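Local coordinates for protein mevalonate kinase, putative (Leishmania major, PDB 2HFS) that probably catalyses the ATP-dependent phosphorylation of (R)-mevalonate to (R)-5-phosphomevalonate, the first of three steps leading from mevalonate to isopentenyl diphosphate, at residues 118-121 / 122-126; 216-219 / 220-223; 260-263 / 264-268. All coordinates share one frame; numbering follows the deposited sequence.

Interaction 1: residues 118-121 / 122-126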
ATOM      1  N   ASP A 118      -7.707   1.733  -5.812  1.00  7.77           N
ATOM      2  CA  ASP A 118      -8.738   1.602  -6.860  1.00  8.58           C
ATOM      3  C   ASP A 118     -10.114   1.354  -6.243  1.00  8.45           C
ATOM      4  O   ASP A 118     -11.025   2.187  -6.415  1.00 10.04           O
ATOM      5  CB  ASP A 118      -8.318   0.489  -7.830  1.00  7.94           C
ATOM      6  CG  ASP A 118      -9.290   0.279  -9.000  1.00  9.45           C
ATOM      7  OD1 ASP A 118     -10.330   0.967  -9.109  1.00 14.93           O
ATOM      8  OD2 ASP A 118      -9.058  -0.574  -9.873  1.00 15.91           O
ATOM      9  N   VAL A 119     -10.273   0.245  -5.511  1.00  8.90           N
ATOM     10  CA  VAL A 119     -11.597  -0.081  -4.953  1.00  9.40           C
ATOM     11  C   VAL A 119     -12.035   0.917  -3.887  1.00  9.81           C
ATOM     12  O   VAL A 119     -13.225   1.145  -3.736  1.00  8.84           O
ATOM     13  CB  VAL A 119     -11.776  -1.555  -4.463  1.00 11.59           C
ATOM     14  CG1 VAL A 119     -11.821  -2.513  -5.657  1.00 10.67           C
ATOM     15  CG2 VAL A 119     -10.680  -1.986  -3.464  1.00 12.43           C
ATOM     16  N   VAL A 120     -11.086   1.544  -3.185  1.00  8.34           N
ATOM     17  CA  VAL A 120     -11.478   2.567  -2.215  1.00  7.72           C
ATOM     18  C   VAL A 120     -12.079   3.769  -2.943  1.00  8.25           C
ATOM     19  O   VAL A 120     -13.200   4.190  -2.638  1.00  7.92           O
ATOM     20  CB  VAL A 120     -10.322   2.983  -1.280  1.00  7.46           C
ATOM     21  CG1 VAL A 120     -10.656   4.259  -0.523  1.00  5.80           C
ATOM     22  CG2 VAL A 120     -10.010   1.838  -0.288  1.00  8.54           C
ATOM     23  N   ALA A 121     -11.349   4.297  -3.928  1.00  6.61           N
ATOM     24  CA  ALA A 121     -11.815   5.464  -4.682  1.00  6.98           C
ATOM     25  C   ALA A 121     -13.190   5.199  -5.305  1.00  6.18           C
ATOM     26  O   ALA A 121     -14.100   6.045  -5.229  1.00  6.45           O
ATOM     27  CB  ALA A 121     -10.790   5.832  -5.756  1.00  6.87           C
ATOM     28  N   PHE A 122     -13.343   4.013  -5.886  1.00  7.38           N
ATOM     29  CA  PHE A 122     -14.601   3.559  -6.490  1.00  9.19           C
ATOM     30  C   PHE A 122     -15.768   3.545  -5.489  1.00  9.35           C
ATOM     31  O   PHE A 122     -16.837   4.079  -5.784  1.00  8.48           O
ATOM     32  CB  PHE A 122     -14.376   2.161  -7.112  1.00  8.60           C
ATOM     33  CG  PHE A 122     -15.534   1.647  -7.936  1.00 11.35           C
ATOM     34  CD1 PHE A 122     -16.324   2.503  -8.692  1.00 11.61           C
ATOM     35  CD2 PHE A 122     -15.822   0.280  -7.942  1.00 12.05           C
ATOM     36  CE1 PHE A 122     -17.406   1.995  -9.466  1.00 13.94           C
ATOM     37  CE2 PHE A 122     -16.883  -0.239  -8.706  1.00  9.54           C
ATOM     38  CZ  PHE A 122     -17.669   0.619  -9.471  1.00 10.60           C
ATOM     39  N   SER A 123     -15.556   2.921  -4.325  1.00  8.83           N
ATOM     40  CA  SER A 123     -16.553   2.872  -3.261  1.00  9.45           C
ATOM     41  C   SER A 123     -17.001   4.260  -2.841  1.00  8.70           C
ATOM     42  O   SER A 123     -18.188   4.499  -2.645  1.00 10.17           O
ATOM     43  CB  SER A 123     -16.003   2.104  -2.066  1.00  8.69           C
ATOM     44  OG  SER A 123     -15.799   0.740  -2.429  1.00  8.14           O
ATOM     45  N   ARG A 124     -16.039   5.166  -2.685  1.00  9.26           N
ATOM     46  CA  ARG A 124     -16.326   6.555  -2.349  1.00  9.36           C
ATOM     47  C   ARG A 124     -17.151   7.253  -3.434  1.00 10.08           C
ATOM     48  O   ARG A 124     -18.131   7.920  -3.122  1.00  8.60           O
ATOM     49  CB  ARG A 124     -15.024   7.325  -2.066  1.00  8.06           C
ATOM     50  CG  ARG A 124     -14.352   6.947  -0.725  1.00  8.11           C
ATOM     51  CD  ARG A 124     -13.315   7.969  -0.239  1.00 11.19           C
ATOM     52  NE  ARG A 124     -12.643   7.564   0.997  1.00  9.93           N
ATOM     53  CZ  ARG A 124     -13.189   7.600   2.208  1.00 11.67           C
ATOM     54  NH1 ARG A 124     -14.450   8.012   2.384  1.00 11.70           N
ATOM     55  NH2 ARG A 124     -12.479   7.205   3.251  1.00  9.58           N
ATOM     56  N   ALA A 125     -16.759   7.089  -4.699  1.00  9.35           N
ATOM     57  CA  ALA A 125     -17.505   7.702  -5.817  1.00  9.68           C
ATOM     58  C   ALA A 125     -18.923   7.162  -5.938  1.00  8.19           C
ATOM     59  O   ALA A 125     -19.843   7.926  -6.223  1.00  8.58           O
ATOM     60  CB  ALA A 125     -16.760   7.524  -7.125  1.00  8.63           C
ATOM     61  N   LEU A 126     -19.088   5.854  -5.745  1.00  7.85           N
ATOM     62  CA  LEU A 126     -20.412   5.239  -5.725  1.00  9.36           C
ATOM     63  C   LEU A 126     -21.235   5.830  -4.584  1.00  9.36           C
ATOM     64  O   LEU A 126     -22.424   6.173  -4.771  1.00  7.38           O
ATOM     65  CB  LEU A 126     -20.316   3.708  -5.599  1.00  9.60           C
ATOM     66  CG  LEU A 126     -19.756   2.959  -6.818  1.00 13.02           C
ATOM     67  CD1 LEU A 126     -19.438   1.489  -6.451  1.00 13.20           C
ATOM     68  CD2 LEU A 126     -20.742   3.011  -7.996  1.00 13.41           C
TER

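Interaction 2: residues 216-219 / 220-223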
ATOM      1  N   PRO A 216      12.487 -23.785  14.244  1.00 15.35           N
ATOM      2  CA  PRO A 216      11.611 -23.118  15.196  1.00 15.30           C
ATOM      3  C   PRO A 216      12.396 -22.202  16.126  1.00 14.84           C
ATOM      4  O   PRO A 216      11.924 -21.103  16.445  1.00 14.61           O
ATOM      5  CB  PRO A 216      10.987 -24.279  15.977  1.00 16.59           C
ATOM      6  CG  PRO A 216      11.170 -25.452  15.101  1.00 14.91           C
ATOM      7  CD  PRO A 216      12.437 -25.249  14.380  1.00 17.30           C
ATOM      8  N   VAL A 217      13.576 -22.643  16.572  1.00 15.66           N
ATOM      9  CA  VAL A 217      14.340 -21.827  17.514  1.00 16.90           C
ATOM     10  C   VAL A 217      15.004 -20.633  16.831  1.00 17.44           C
ATOM     11  O   VAL A 217      15.031 -19.553  17.420  1.00 17.20           O
ATOM     12  CB  VAL A 217      15.375 -22.613  18.368  1.00 17.88           C
ATOM     13  CG1 VAL A 217      16.067 -21.664  19.356  1.00 19.03           C
ATOM     14  CG2 VAL A 217      14.691 -23.729  19.143  1.00 18.02           C
ATOM     15  N   GLN A 218      15.521 -20.811  15.615  1.00 17.31           N
ATOM     16  CA  GLN A 218      16.145 -19.677  14.925  1.00 17.88           C
ATOM     17  C   GLN A 218      15.091 -18.646  14.569  1.00 16.32           C
ATOM     18  O   GLN A 218      15.281 -17.448  14.828  1.00 14.86           O
ATOM     19  CB  GLN A 218      16.954 -20.072  13.681  1.00 17.66           C
ATOM     20  CG  GLN A 218      17.870 -18.903  13.221  1.00 21.98           C
ATOM     21  CD  GLN A 218      18.737 -19.183  11.981  1.00 22.68           C
ATOM     22  OE1 GLN A 218      19.314 -20.261  11.838  1.00 27.34           O
ATOM     23  NE2 GLN A 218      18.855 -18.184  11.112  1.00 26.05           N
ATOM     24  N   PHE A 219      13.975 -19.111  14.001  1.00 15.29           N
ATOM     25  CA  PHE A 219      12.887 -18.218  13.636  1.00 14.00           C
ATOM     26  C   PHE A 219      12.388 -17.407  14.844  1.00 14.07           C
ATOM     27  O   PHE A 219      12.290 -16.186  14.773  1.00 14.03           O
ATOM     28  CB  PHE A 219      11.744 -18.940  12.927  1.00 14.83           C
ATOM     29  CG  PHE A 219      10.709 -18.005  12.378  1.00 15.59           C
ATOM     30  CD1 PHE A 219       9.725 -17.471  13.203  1.00 17.84           C
ATOM     31  CD2 PHE A 219      10.743 -17.619  11.038  1.00 18.92           C
ATOM     32  CE1 PHE A 219       8.780 -16.577  12.694  1.00 18.44           C
ATOM     33  CE2 PHE A 219       9.802 -16.729  10.531  1.00 16.92           C
ATOM     34  CZ  PHE A 219       8.824 -16.217  11.360  1.00 17.82           C
ATOM     35  N   LYS A 220      12.116 -18.086  15.953  1.00 13.17           N
ATOM     36  CA  LYS A 220      11.692 -17.415  17.170  1.00 15.47           C
ATOM     37  C   LYS A 220      12.705 -16.356  17.576  1.00 14.30           C
ATOM     38  O   LYS A 220      12.331 -15.288  18.058  1.00 14.64           O
ATOM     39  CB  LYS A 220      11.473 -18.423  18.311  1.00 14.63           C
ATOM     40  CG  LYS A 220      11.086 -17.790  19.645  1.00 17.54           C
ATOM     41  CD  LYS A 220       9.794 -16.973  19.581  1.00 22.42           C
ATOM     42  CE  LYS A 220       9.359 -16.555  20.989  1.00 24.25           C
ATOM     43  NZ  LYS A 220       8.308 -15.506  20.951  1.00 25.19           N
ATOM     44  N   ARG A 221      13.994 -16.639  17.378  1.00 14.32           N
ATOM     45  CA  ARG A 221      14.996 -15.604  17.663  1.00 16.26           C
ATOM     46  C   ARG A 221      14.793 -14.359  16.776  1.00 13.89           C
ATOM     47  O   ARG A 221      14.745 -13.246  17.286  1.00 14.89           O
ATOM     48  CB  ARG A 221      16.426 -16.136  17.545  1.00 16.70           C
ATOM     49  CG  ARG A 221      17.455 -15.111  17.973  1.00 19.60           C
ATOM     50  CD  ARG A 221      18.917 -15.540  17.837  1.00 22.64           C
ATOM     51  NE  ARG A 221      19.406 -15.557  16.458  1.00 29.78           N
ATOM     52  CZ  ARG A 221      19.808 -16.658  15.816  1.00 33.16           C
ATOM     53  NH1 ARG A 221      20.253 -16.577  14.565  1.00 31.95           N
ATOM     54  NH2 ARG A 221      19.770 -17.842  16.424  1.00 31.20           N
ATOM     55  N   LEU A 222      14.655 -14.554  15.465  1.00 12.64           N
ATOM     56  CA  LEU A 222      14.443 -13.428  14.532  1.00 11.36           C
ATOM     57  C   LEU A 222      13.140 -12.671  14.794  1.00 11.39           C
ATOM     58  O   LEU A 222      13.075 -11.442  14.664  1.00 10.20           O
ATOM     59  CB  LEU A 222      14.457 -13.930  13.088  1.00 11.39           C
ATOM     60  CG  LEU A 222      15.689 -14.730  12.690  1.00 11.50           C
ATOM     61  CD1 LEU A 222      15.593 -15.195  11.226  1.00 11.85           C
ATOM     62  CD2 LEU A 222      16.967 -13.912  12.954  1.00  8.58           C
ATOM     63  N   TYR A 223      12.099 -13.423  15.127  1.00 12.11           N
ATOM     64  CA  TYR A 223      10.805 -12.865  15.497  1.00 12.93           C
ATOM     65  C   TYR A 223      10.901 -11.960  16.731  1.00 13.70           C
ATOM     66  O   TYR A 223      10.318 -10.873  16.762  1.00 13.87           O
ATOM     67  CB  TYR A 223       9.812 -14.000  15.767  1.00 14.43           C
ATOM     68  CG  TYR A 223       8.465 -13.493  16.213  1.00 14.56           C
ATOM     69  CD1 TYR A 223       8.180 -13.309  17.564  1.00 14.20           C
ATOM     70  CD2 TYR A 223       7.485 -13.164  15.279  1.00 12.93           C
ATOM     71  CE1 TYR A 223       6.939 -12.821  17.976  1.00 17.91           C
ATOM     72  CE2 TYR A 223       6.243 -12.686  15.680  1.00 17.41           C
ATOM     73  CZ  TYR A 223       5.977 -12.515  17.025  1.00 12.80           C
ATOM     74  OH  TYR A 223       4.748 -12.038  17.409  1.00 16.55           O
TER

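Interaction 3: residues 260-263 / 264-268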
ATOM      1  N   ASP A 260      15.180 -14.673   4.441  1.00 15.10           N
ATOM      2  CA  ASP A 260      15.351 -14.908   3.017  1.00 14.90           C
ATOM      3  C   ASP A 260      14.226 -14.314   2.153  1.00 15.20           C
ATOM      4  O   ASP A 260      13.710 -14.995   1.253  1.00 16.20           O
ATOM      5  CB  ASP A 260      15.482 -16.422   2.782  1.00 16.92           C
ATOM      6  CG  ASP A 260      15.858 -16.773   1.363  1.00 16.63           C
ATOM      7  OD1 ASP A 260      16.638 -16.028   0.744  1.00 16.76           O
ATOM      8  OD2 ASP A 260      15.400 -17.791   0.792  1.00 20.66           O
ATOM      9  N   VAL A 261      13.812 -13.079   2.448  1.00 14.61           N
ATOM     10  CA  VAL A 261      12.821 -12.408   1.587  1.00 15.20           C
ATOM     11  C   VAL A 261      13.372 -11.194   0.833  1.00 14.12           C
ATOM     12  O   VAL A 261      12.617 -10.479   0.190  1.00 15.39           O
ATOM     13  CB  VAL A 261      11.491 -12.049   2.326  1.00 15.26           C
ATOM     14  CG1 VAL A 261      10.839 -13.309   2.940  1.00 15.98           C
ATOM     15  CG2 VAL A 261      11.699 -10.969   3.392  1.00 15.60           C
ATOM     16  N   SER A 262      14.681 -10.966   0.892  1.00 15.74           N
ATOM     17  CA  SER A 262      15.285  -9.943   0.009  1.00 13.62           C
ATOM     18  C   SER A 262      15.714 -10.560  -1.326  1.00 13.23           C
ATOM     19  O   SER A 262      15.353 -11.698  -1.620  1.00 13.79           O
ATOM     20  CB  SER A 262      16.434  -9.180   0.690  1.00 15.81           C
ATOM     21  OG  SER A 262      16.874  -8.095  -0.136  1.00 12.24           O
ATOM     22  N   CYS A 263      16.454  -9.796  -2.128  1.00 13.99           N
ATOM     23  CA  CYS A 263      17.044 -10.248  -3.382  1.00 13.77           C
ATOM     24  C   CYS A 263      18.134  -9.253  -3.860  1.00 14.36           C
ATOM     25  O   CYS A 263      18.217  -8.135  -3.358  1.00 13.77           O
ATOM     26  CB  CYS A 263      15.949 -10.439  -4.438  1.00 13.50           C
ATOM     27  SG  CYS A 263      15.235  -8.903  -5.063  1.00 16.21           S
ATOM     28  N   ARG A 264      18.948  -9.656  -4.832  1.00 13.40           N
ATOM     29  CA  ARG A 264      20.036  -8.821  -5.369  1.00 15.83           C
ATOM     30  C   ARG A 264      19.585  -7.393  -5.724  1.00 14.23           C
ATOM     31  O   ARG A 264      20.273  -6.410  -5.408  1.00 14.13           O
ATOM     32  CB  ARG A 264      20.643  -9.500  -6.610  1.00 15.32           C
ATOM     33  CG  ARG A 264      21.700  -8.701  -7.344  1.00 18.89           C
ATOM     34  CD  ARG A 264      22.026  -9.254  -8.756  1.00 22.04           C
ATOM     35  NE  ARG A 264      20.953  -8.977  -9.718  1.00 30.02           N
ATOM     36  CZ  ARG A 264      20.755  -9.631 -10.866  1.00 33.52           C
ATOM     37  NH1 ARG A 264      21.546 -10.637 -11.234  1.00 35.69           N
ATOM     38  NH2 ARG A 264      19.740  -9.283 -11.649  1.00 36.33           N
ATOM     39  N   GLU A 265      18.439  -7.299  -6.392  1.00 14.14           N
ATOM     40  CA  GLU A 265      17.907  -6.018  -6.855  1.00 13.59           C
ATOM     41  C   GLU A 265      17.520  -5.128  -5.673  1.00 13.72           C
ATOM     42  O   GLU A 265      17.830  -3.941  -5.650  1.00 13.12           O
ATOM     43  CB  GLU A 265      16.718  -6.223  -7.797  1.00 14.71           C
ATOM     44  CG  GLU A 265      17.082  -6.865  -9.128  1.00 16.50           C
ATOM     45  CD  GLU A 265      17.120  -8.383  -9.059  1.00 19.47           C
ATOM     46  OE1 GLU A 265      16.791  -8.948  -7.987  1.00 17.20           O
ATOM     47  OE2 GLU A 265      17.452  -9.015 -10.087  1.00 21.10           O
ATOM     48  N   LEU A 266      16.858  -5.712  -4.689  1.00 10.96           N
ATOM     49  CA  LEU A 266      16.532  -4.976  -3.481  1.00  9.11           C
ATOM     50  C   LEU A 266      17.785  -4.535  -2.732  1.00  9.99           C
ATOM     51  O   LEU A 266      17.866  -3.408  -2.262  1.00  9.82           O
ATOM     52  CB  LEU A 266      15.612  -5.799  -2.574  1.00  9.71           C
ATOM     53  CG  LEU A 266      14.158  -5.897  -3.059  1.00  6.73           C
ATOM     54  CD1 LEU A 266      13.414  -6.928  -2.228  1.00  9.82           C
ATOM     55  CD2 LEU A 266      13.467  -4.540  -3.003  1.00 10.37           C
ATOM     56  N   GLU A 267      18.756  -5.432  -2.599  1.00  9.73           N
ATOM     57  CA  GLU A 267      19.990  -5.079  -1.896  1.00 10.09           C
ATOM     58  C   GLU A 267      20.702  -3.889  -2.573  1.00 10.50           C
ATOM     59  O   GLU A 267      21.155  -2.955  -1.903  1.00 10.63           O
ATOM     60  CB  GLU A 267      20.901  -6.306  -1.796  1.00 10.89           C
ATOM     61  CG  GLU A 267      20.353  -7.367  -0.856  1.00 10.68           C
ATOM     62  CD  GLU A 267      20.086  -6.831   0.546  1.00 13.13           C
ATOM     63  OE1 GLU A 267      21.006  -6.215   1.158  1.00 10.73           O
ATOM     64  OE2 GLU A 267      18.954  -7.028   1.040  1.00 11.42           O
ATOM     65  N   SER A 268      20.757  -3.905  -3.897  1.00 10.43           N
ATOM     66  CA  SER A 268      21.404  -2.831  -4.666  1.00 13.11           C
ATOM     67  C   SER A 268      20.755  -1.465  -4.393  1.00 12.82           C
ATOM     68  O   SER A 268      21.437  -0.462  -4.114  1.00 14.44           O
ATOM     69  CB  SER A 268      21.380  -3.162  -6.161  1.00 11.31           C
ATOM     70  OG  SER A 268      21.859  -2.074  -6.925  1.00 16.91           O
TER

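Interaction 1: residues 118-121 / 122-126
Ser-123 and Val-119, one turn apart in helix 114-130, illustrate how a small hydroxyl can share a carbonyl with the backbone. The CB of Ser-123 rests 3.4 Å from Val-119 O and 3.5 Å from Val-120 O. From there Ser-123 OG, set beside the backbone N and opposite the carbonyl carbon (chi1 -66°), turns back along the helix and donates to Val-119 O at 2.9 Å. The amide N of Ser-123 also donates to Val-119 O, at 3.0 Å, so that two donors grip this oxygen from opposite faces of the carbonyl plane. The hydroxyl also bonds to Ser-142 of helix 136-146, which ties the two helices together. One residue further along, Val-120 and Arg-124 lie side by side: Val-120 CG1 reaches NE of the extended Arg-124 chain at 4.1 Å, while the guanidinium passes beyond it to Asp-136 and Thr-163 O. On another side of the helix, Leu-126 CD1 lies over the centre of the Phe-122 ring, 3.5 Å above its plane. With Phe-122 also meeting Val-85 of helix 70-88 and Ala-121 meeting Cys-47 of strand 36-52, the arrangement is that of a buried helix packed between sheet and helices in the N-terminal domain of a GHMP kinase.

Interaction 2: residues 216-219 / 220-223
Gln-218 and Arg-221 meet because both side chains leave the helix with CG opposite the backbone N, after which the glutamine runs straight on and the arginine folds at chi3 (74°). That fold brings the guanidinium back beside the aliphatic part of the glutamine: Arg-221 NH1 lies 3.6 Å from Gln-218 CG and Arg-221 NH2 3.9 Å from the same carbon. The amide and guanidinium planes are only 17° apart, yet the closest contact is one of nitrogen against methylene.

Four residues apart, Phe-219 and Tyr-223 make an apolar contact. Both rings swing away from their own backbone N, and Phe-219 reaches forward with CE1 to touch Tyr-223 CB at 4.1 Å. The two side chains cross at an angle, a ring carbon of the first meeting the stem of the second. Along the backbone, Tyr-223 N donates to Phe-219 O at 2.8 Å, and Lys-220 N to Pro-216 O at 3.1 Å in the opening turn. The amine of Lys-220 continues to Asp-224 in a salt bridge.

Helix 216-239 starts with a solvent-facing side, carrying Val-217, Lys-220 and Arg-221, and a packed one with Phe-219 and Leu-222. Phe-219 settles on Val-208 and Lys-212 of helix 201-214 and meets the ring of His-32, whereas Leu-222 bridges Met-211 of that helix and Leu-255 of helix 242-258.

Interaction 3: residues 260-263 / 264-268
Cys-263, extended in its backbone, precedes helix 264-275, and its carbonyl O receives Glu-267 N at 2.9 Å to close the first turn. It occupies the N-cap: Cys-263 SG takes the place more often held by a serine, threonine or aspartate oxygen, and accepts from Leu-266 N at 3.6 Å with a nearly straight N-H (165°). This is possible because SG stands between its own backbone N and carbonyl carbon (chi1 72°), facing the opening turn. Cys-263 SG also packs against Leu-266 CG at 3.8 Å. That leucine in turn presses on Leu-283 of strand 280-284.

Preceding the cap, Asp-260 adopts a positive phi as the C-prime residue of the Schellman motif that ends helix 242-258, so a short connection joins one helix end to the next helix start. On the exposed flank, Arg-264 NH2 and Glu-265 OE2 form a salt bridge at 2.8 Å, although its hydrogen bond is weak and bent. Across the connection, Glu-267 folds back at chi2, bringing its carboxylate to Ser-262 and to His-253 of the preceding helix. Ser-262 OG donates to Glu-267 OE2 at 2.6 Å, and OE2 accepts through the lone pair facing away from OE1.

The three contacts come in series along the chain and fall into two regions of the kinase. Interaction 1 belongs to helix 114-130 in the N-terminal GHMP kinase domain, on the opposite side of the chain's centre from the other two; its centre is 41 Å from that of interaction 2 and 34 Å from that of interaction 3. Interactions 2 and 3 share a helical neighbourhood, with nearest atoms about 7 Å apart: helices 201-214 and 242-258 border both. Interaction 3 also reaches strand 280-284 of the four-stranded antiparallel sheet. The three thus sample two separate regions of the kinase, without touching one another.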